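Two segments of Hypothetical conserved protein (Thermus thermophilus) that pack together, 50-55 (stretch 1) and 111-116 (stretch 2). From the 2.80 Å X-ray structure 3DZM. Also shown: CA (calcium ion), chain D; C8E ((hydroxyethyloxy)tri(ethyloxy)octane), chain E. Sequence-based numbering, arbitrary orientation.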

# COMPACT_ATOMS: atom_id res chain seq x y z
N THR A 50 3.51 6.37 -2.03
CA THR A 50 3.74 6.50 -3.47
C THR A 50 3.93 5.13 -4.08
O THR A 50 4.35 4.18 -3.42
CB THR A 50 5.05 7.20 -3.78
OG1 THR A 50 5.22 8.31 -2.92
CG2 THR A 50 5.04 7.69 -5.22
N SER A 51 3.69 5.04 -5.38
CA SER A 51 3.91 3.80 -6.05
C SER A 51 4.16 4.11 -7.49
O SER A 51 3.84 5.17 -7.96
CB SER A 51 2.70 2.87 -5.89
OG SER A 51 2.62 1.94 -6.96
N ASP A 52 4.73 3.15 -8.18
CA ASP A 52 5.00 3.28 -9.59
C ASP A 52 3.80 2.67 -10.34
O ASP A 52 3.30 1.63 -9.96
CB ASP A 52 6.34 2.56 -9.86
CG ASP A 52 6.48 2.07 -11.24
OD1 ASP A 52 5.66 2.45 -12.09
OD2 ASP A 52 7.44 1.31 -11.49
N ALA A 53 3.30 3.32 -11.38
CA ALA A 53 2.10 2.80 -12.04
C ALA A 53 2.33 1.90 -13.28
O ALA A 53 1.69 0.85 -13.40
CB ALA A 53 1.08 3.92 -12.33
N LEU A 54 3.21 2.30 -14.20
CA LEU A 54 3.55 1.45 -15.35
C LEU A 54 5.04 1.09 -15.39
O LEU A 54 5.91 1.95 -15.21
CB LEU A 54 3.17 2.09 -16.70
CG LEU A 54 1.76 2.59 -17.06
CD1 LEU A 54 0.66 1.65 -16.62
CD2 LEU A 54 1.55 3.99 -16.51
N ASP A 55 5.31 -0.19 -15.62
CA ASP A 55 6.66 -0.75 -15.77
C ASP A 55 7.47 -0.04 -16.87
O ASP A 55 7.14 -0.13 -18.06
CB ASP A 55 6.48 -2.23 -16.11
CG ASP A 55 7.75 -3.04 -15.98
OD1 ASP A 55 8.82 -2.44 -15.72
OD2 ASP A 55 7.66 -4.28 -16.16
N PHE A 111 -6.40 0.36 -2.24
CA PHE A 111 -6.83 1.19 -3.37
C PHE A 111 -5.63 1.68 -4.14
O PHE A 111 -4.93 2.58 -3.72
CB PHE A 111 -7.80 2.30 -2.89
CG PHE A 111 -8.94 1.75 -2.13
CD1 PHE A 111 -10.11 1.39 -2.79
CD2 PHE A 111 -8.79 1.42 -0.78
CE1 PHE A 111 -11.15 0.80 -2.08
CE2 PHE A 111 -9.83 0.82 -0.08
CZ PHE A 111 -11.00 0.51 -0.72
N PHE A 112 -5.35 1.02 -5.26
CA PHE A 112 -4.29 1.41 -6.17
C PHE A 112 -4.78 2.34 -7.26
O PHE A 112 -5.86 2.17 -7.80
CB PHE A 112 -3.64 0.19 -6.83
CG PHE A 112 -2.79 0.54 -8.03
CD1 PHE A 112 -1.49 0.96 -7.87
CD2 PHE A 112 -3.32 0.49 -9.31
CE1 PHE A 112 -0.72 1.28 -8.96
CE2 PHE A 112 -2.54 0.83 -10.42
CZ PHE A 112 -1.24 1.23 -10.24
N SER A 113 -3.94 3.30 -7.61
CA SER A 113 -4.21 4.18 -8.76
C SER A 113 -2.99 4.95 -9.25
O SER A 113 -2.18 5.43 -8.48
CB SER A 113 -5.35 5.15 -8.45
OG SER A 113 -4.98 6.05 -7.43
N GLY A 114 -2.86 5.07 -10.56
CA GLY A 114 -1.89 5.98 -11.13
C GLY A 114 -2.10 6.14 -12.61
O GLY A 114 -3.15 5.82 -13.14
N GLY A 115 -1.07 6.61 -13.29
CA GLY A 115 -1.11 6.82 -14.73
C GLY A 115 -0.17 7.95 -15.07
O GLY A 115 0.81 8.18 -14.35
N TYR A 116 -0.45 8.67 -16.15
CA TYR A 116 0.38 9.79 -16.55
C TYR A 116 -0.42 11.01 -17.01
O TYR A 116 -1.59 10.91 -17.39
CB TYR A 116 1.34 9.36 -17.65
CG TYR A 116 0.64 8.92 -18.89
CD1 TYR A 116 0.49 9.78 -19.97
CD2 TYR A 116 0.11 7.63 -18.99
CE1 TYR A 116 -0.17 9.39 -21.12
CE2 TYR A 116 -0.56 7.23 -20.14
CZ TYR A 116 -0.69 8.12 -21.20
OH TYR A 116 -1.34 7.73 -22.34
CA CA D . 7.52 3.70 -13.92
C1 C8E E . 10.69 -10.51 -0.35
C2 C8E E . 9.30 -10.90 -0.87
C3 C8E E . 9.13 -10.71 -2.38
C4 C8E E . 8.96 -12.05 -3.12
C5 C8E E . 8.24 -11.95 -4.47
C6 C8E E . 9.13 -12.01 -5.72
C7 C8E E . 9.17 -10.68 -6.49
C8 C8E E . 8.13 -9.70 -5.94
O9 C8E E . 7.60 -8.79 -6.90
C10 C8E E . 6.23 -9.06 -7.18
C11 C8E E . 5.48 -7.83 -7.69
O12 C8E E . 4.81 -7.17 -6.63
C13 C8E E . 4.49 -5.82 -6.94
C14 C8E E . 4.46 -4.92 -5.70
O15 C8E E . 5.33 -3.82 -5.89
C16 C8E E . 5.54 -3.07 -4.71
C17 C8E E . 4.29 -2.24 -4.38
O18 C8E E . 4.36 -0.94 -4.96
C19 C8E E . 4.00 -0.93 -6.32
C20 C8E E . 2.58 -1.47 -6.41
O21 C8E E . 1.65 -0.43 -6.24

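Residues 111-116 lie within a longer β-strand, whereas the segment that packs against them, 50-55, runs mostly as irregular loop. The touching parts, 51 to 54 and 112 to 115, differ in direction by 50°, and no hydrogen bond joins them, so this is not the ladder of a β-sheet. The contact is made by van der Waals packing, buries a modest 205 Å² summed over both sides, and centers on Ala53 and Gly114, whose CA atoms lie 5.2 Å apart.

Phe111, at the start of stretch 2, is out of reach of the loop. Phe112 is the first residue to engage. Its CA-to-CB bond points sideways, but with chi1 near 180° (t) the ring reaches the loop and presents its edge. Ser51 OG lies 3.9 Å from Phe112 CE1, Asp52 O 4.2 Å from the same CE1, and Ala53 CA 4.1 Å from Phe112 CZ. An aromatic edge carries slightly positive C-H groups, so oxygen atoms are tolerable neighbors there, although these distances indicate packing and not specific bonds. The apolar part of the contact is the approach of Ala53 CB to Phe112 CZ, at 4.1 Å. A large, flat side chain suits this position because it can span from Ser51 to Ala53. The detergent C8E also comes close: its O21 is 3.8 Å from Phe112 CD1 and forms a 2.7 Å hydrogen bond with Ser51 OG, in which either oxygen could be the donor. Ser51 thus combines a polar contact to the ligand with packing against the ring.

Ser113 points away from the loop and makes no contact with it, as the alternation of a strand would lead one to expect. At Gly114 the chain comes close enough for Ala53 CB to sit 3.8 Å from Gly114 CA. An ideal CB on Gly114 would point toward the loop and fall only 2.7 Å from Ala53 CB, a clash; the absence of a side chain leaves room for the alanine methyl. Alanine is equally apt on its side: its small CB fits against the bare backbone while also touching the phenylalanine ring.

Gly115 continues this surface. Its N is 3.6 Å from Ala53 CB, and its CA is 4.3 Å from Leu54 CD2. Leu54 starts sideways, but the end of its side chain comes nearer, extending the apolar packing along the strand. Here the requirement for glycine is conformational: at phi/psi of 151/-152°, a CB would be jammed against the carbonyl oxygen of Gly114. Tyr116, directed sideways, stays just beyond contact distance.

The loop has a further anchor away from the strand. Asp52, whose CA-to-CB bond points away, binds calcium through OD1 at 2.9 Å, and Leu54 O binds the same ion at 2.7 Å, with two more ligand atoms from elsewhere in the structure. Ala53, between these two residues, points toward the strand.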